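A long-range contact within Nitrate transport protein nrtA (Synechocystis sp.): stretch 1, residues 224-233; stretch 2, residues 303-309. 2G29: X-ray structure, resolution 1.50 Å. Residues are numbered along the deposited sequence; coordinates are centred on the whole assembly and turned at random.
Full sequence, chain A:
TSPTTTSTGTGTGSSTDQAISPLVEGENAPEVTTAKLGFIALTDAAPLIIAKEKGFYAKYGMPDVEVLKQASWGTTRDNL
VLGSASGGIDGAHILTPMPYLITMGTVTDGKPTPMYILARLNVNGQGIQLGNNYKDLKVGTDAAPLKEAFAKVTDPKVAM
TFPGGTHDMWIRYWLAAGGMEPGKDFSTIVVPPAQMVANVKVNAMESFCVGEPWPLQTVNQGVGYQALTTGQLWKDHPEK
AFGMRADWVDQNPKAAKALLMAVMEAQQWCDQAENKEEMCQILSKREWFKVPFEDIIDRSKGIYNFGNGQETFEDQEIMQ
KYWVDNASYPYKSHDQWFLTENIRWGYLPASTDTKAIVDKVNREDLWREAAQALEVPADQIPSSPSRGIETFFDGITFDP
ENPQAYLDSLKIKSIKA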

# COMPACT_ATOMS: atom_id res chain seq x y z
N GLY A 224 18.45 -11.57 -4.45
CA GLY A 224 18.33 -10.29 -5.14
C GLY A 224 18.85 -9.21 -4.21
O GLY A 224 19.28 -9.52 -3.10
N TYR A 225 18.89 -7.97 -4.68
CA TYR A 225 19.27 -6.85 -3.81
C TYR A 225 18.25 -5.73 -3.96
O TYR A 225 17.42 -5.74 -4.87
N GLN A 226 18.28 -4.78 -3.04
CA GLN A 226 17.32 -3.70 -3.04
C GLN A 226 17.88 -2.41 -3.58
O GLN A 226 18.95 -1.98 -3.15
N ALA A 227 17.17 -1.83 -4.54
CA ALA A 227 17.57 -0.56 -5.16
C ALA A 227 17.18 0.61 -4.26
O ALA A 227 17.94 1.56 -4.08
N LEU A 228 15.99 0.54 -3.66
CA LEU A 228 15.50 1.61 -2.80
C LEU A 228 14.29 1.13 -2.02
O LEU A 228 13.68 0.10 -2.38
N THR A 229 14.00 1.86 -0.95
CA THR A 229 12.78 1.68 -0.16
C THR A 229 11.94 2.88 -0.62
O THR A 229 12.45 3.98 -0.87
N THR A 230 10.63 2.68 -0.74
CA THR A 230 9.82 3.69 -1.39
C THR A 230 9.67 5.05 -0.80
O THR A 230 9.31 5.98 -1.51
N GLY A 231 9.96 5.20 0.48
CA GLY A 231 9.95 6.53 1.09
C GLY A 231 11.10 7.37 0.49
O GLY A 231 11.18 8.57 0.76
N GLN A 232 11.99 6.74 -0.30
CA GLN A 232 13.06 7.45 -0.99
C GLN A 232 12.54 7.98 -2.33
O GLN A 232 13.15 8.87 -2.93
N LEU A 233 11.42 7.42 -2.81
CA LEU A 233 10.83 7.86 -4.08
C LEU A 233 9.85 9.01 -3.83
O LEU A 233 9.78 9.96 -4.61
N ILE A 303 15.87 -0.03 10.10
CA ILE A 303 17.23 -0.50 9.87
C ILE A 303 17.24 -1.12 8.48
O ILE A 303 16.56 -2.14 8.25
N TYR A 304 18.04 -0.55 7.58
CA TYR A 304 18.07 -1.00 6.20
C TYR A 304 19.31 -1.65 5.64
O TYR A 304 20.35 -0.98 5.48
N ASN A 305 19.22 -2.94 5.33
CA ASN A 305 20.31 -3.64 4.65
C ASN A 305 19.74 -3.95 3.25
O ASN A 305 18.82 -4.78 3.12
N PHE A 306 20.28 -3.27 2.24
CA PHE A 306 19.85 -3.46 0.86
C PHE A 306 20.61 -4.58 0.14
O PHE A 306 20.31 -4.89 -1.00
N GLY A 307 21.59 -5.20 0.80
CA GLY A 307 22.33 -6.27 0.16
C GLY A 307 23.39 -5.77 -0.80
O GLY A 307 23.71 -4.58 -0.83
N ASN A 308 23.94 -6.69 -1.58
CA ASN A 308 24.94 -6.35 -2.58
C ASN A 308 26.13 -5.59 -2.00
O ASN A 308 26.67 -4.71 -2.66
N GLY A 309 26.51 -5.95 -0.78
CA GLY A 309 27.65 -5.33 -0.15
C GLY A 309 27.48 -3.93 0.37
O GLY A 309 28.39 -3.37 0.99

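A contact between distant segments can be built round one aromatic side chain, with a backbone hydrogen bond setting the register beside it. The nitrate transport protein nrtA offers a compact example, in which two stretches whose touching residues lie at least 74 apart in sequence bury 408 Å² between them. The largest share, 124 Å², belongs to F306. Its CA-to-CB bond points sideways, yet the m rotamer (chi1 -73°) lays the ring along the backbone of the other stretch. The anchor is a nearly straight hydrogen bond, 2.9 Å from Q226 N to F306 O, which ties the two backbones together at the residue that carries the ring.

Q226 points toward the loop with chi1 and chi2 both t, an extended form that carries its methylene groups across the ring. Q226 CG lies 3.9 Å from the centroid of the F306 ring, over one face, in a CH-pi contact. Farther along, F306 CZ comes within 3.6 Å of T229 N, while the side chain of Q232, an m rotamer, reaches the ring edge.

Y225 extends the contact beyond the anchor. It also points toward the loop, in the p rotamer, and its CB packs 3.4 Å from F306 O and 3.7 Å from N308 CB. N308, chi1 t, points back, and its ND2 sits over one face of the Y225 ring while being hydrogen-bonded elsewhere in the structure. G307, between F306 and N308 in sequence, is glycine for a backbone reason: at phi 79° and psi -169° a CB would be jammed against the carbonyl O of F306. Towards Y225 a CB would only come into contact. A water links the backbones nearby, donating to G224 O (2.9 Å) and accepting from N308 N (3.2 Å).

At the other end, T229 (t) and Y304 (m) point toward each other. T229 CG2 stands 4.3 Å from the centroid of the Y304 ring, over its face, a second, slightly longer CH-pi contact.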

# COMPACT_ATOMS: atom_id res chain seq x y z
CB TYR A 225 20.70 -6.35 -4.10
CG TYR A 225 20.90 -5.56 -5.38
CD1 TYR A 225 20.95 -4.17 -5.34
CD2 TYR A 225 21.12 -6.21 -6.60
CE1 TYR A 225 21.23 -3.44 -6.49
CE2 TYR A 225 21.40 -5.49 -7.75
CZ TYR A 225 21.46 -4.11 -7.70
OH TYR A 225 21.78 -3.37 -8.81
CB GLN A 226 16.77 -3.48 -1.61
CG GLN A 226 15.68 -2.39 -1.53
CD GLN A 226 14.74 -2.55 -0.34
OE1 GLN A 226 13.80 -1.76 -0.16
NE2 GLN A 226 14.96 -3.57 0.45
CB ALA A 227 16.90 -0.44 -6.54
CB LEU A 228 15.07 2.82 -3.65
CG LEU A 228 13.94 2.49 -4.64
CD1 LEU A 228 12.58 2.84 -4.04
CD2 LEU A 228 14.15 3.31 -5.93
CB THR A 229 13.08 1.62 1.35
OG1 THR A 229 11.86 1.34 2.04
CG2 THR A 229 13.70 2.93 1.86
CB THR A 230 8.48 3.06 -1.85
OG1 THR A 230 7.83 2.46 -0.73
CG2 THR A 230 8.73 1.97 -2.88
CB GLN A 232 14.25 6.54 -1.29
CG GLN A 232 15.06 6.08 -0.11
CD GLN A 232 16.18 5.19 -0.59
OE1 GLN A 232 17.22 5.68 -1.10
NE2 GLN A 232 16.00 3.90 -0.48
CB LEU A 233 10.08 6.70 -4.72
CG LEU A 233 10.84 5.54 -5.29
CD1 LEU A 233 9.83 4.55 -5.85
CD2 LEU A 233 11.80 6.01 -6.38
CB ILE A 303 17.65 -1.56 10.90
CG1 ILE A 303 17.59 -0.94 12.28
CG2 ILE A 303 19.05 -2.08 10.56
CD1 ILE A 303 17.78 -1.96 13.39
CB TYR A 304 17.72 0.17 5.26
CG TYR A 304 16.29 0.62 5.35
CD1 TYR A 304 15.88 1.67 6.18
CD2 TYR A 304 15.31 -0.05 4.61
CE1 TYR A 304 14.54 2.04 6.28
CE2 TYR A 304 13.96 0.32 4.69
CZ TYR A 304 13.58 1.35 5.52
OH TYR A 304 12.26 1.72 5.63
CB ASN A 305 20.69 -4.96 5.37
CG ASN A 305 21.70 -5.77 4.57
OD1 ASN A 305 22.39 -5.24 3.69
ND2 ASN A 305 21.80 -7.05 4.86
CB PHE A 306 20.02 -2.17 0.03
CG PHE A 306 19.01 -1.08 0.33
CD1 PHE A 306 17.91 -1.28 1.16
CD2 PHE A 306 19.15 0.16 -0.29
CE1 PHE A 306 16.96 -0.23 1.35
CE2 PHE A 306 18.22 1.17 -0.09
CZ PHE A 306 17.11 0.97 0.73
CB ASN A 308 24.30 -5.52 -3.68
CG ASN A 308 25.12 -5.51 -4.93
OD1 ASN A 308 25.88 -6.45 -5.17
ND2 ASN A 308 24.96 -4.47 -5.74
O HOH W 1 21.84 -9.05 -1.87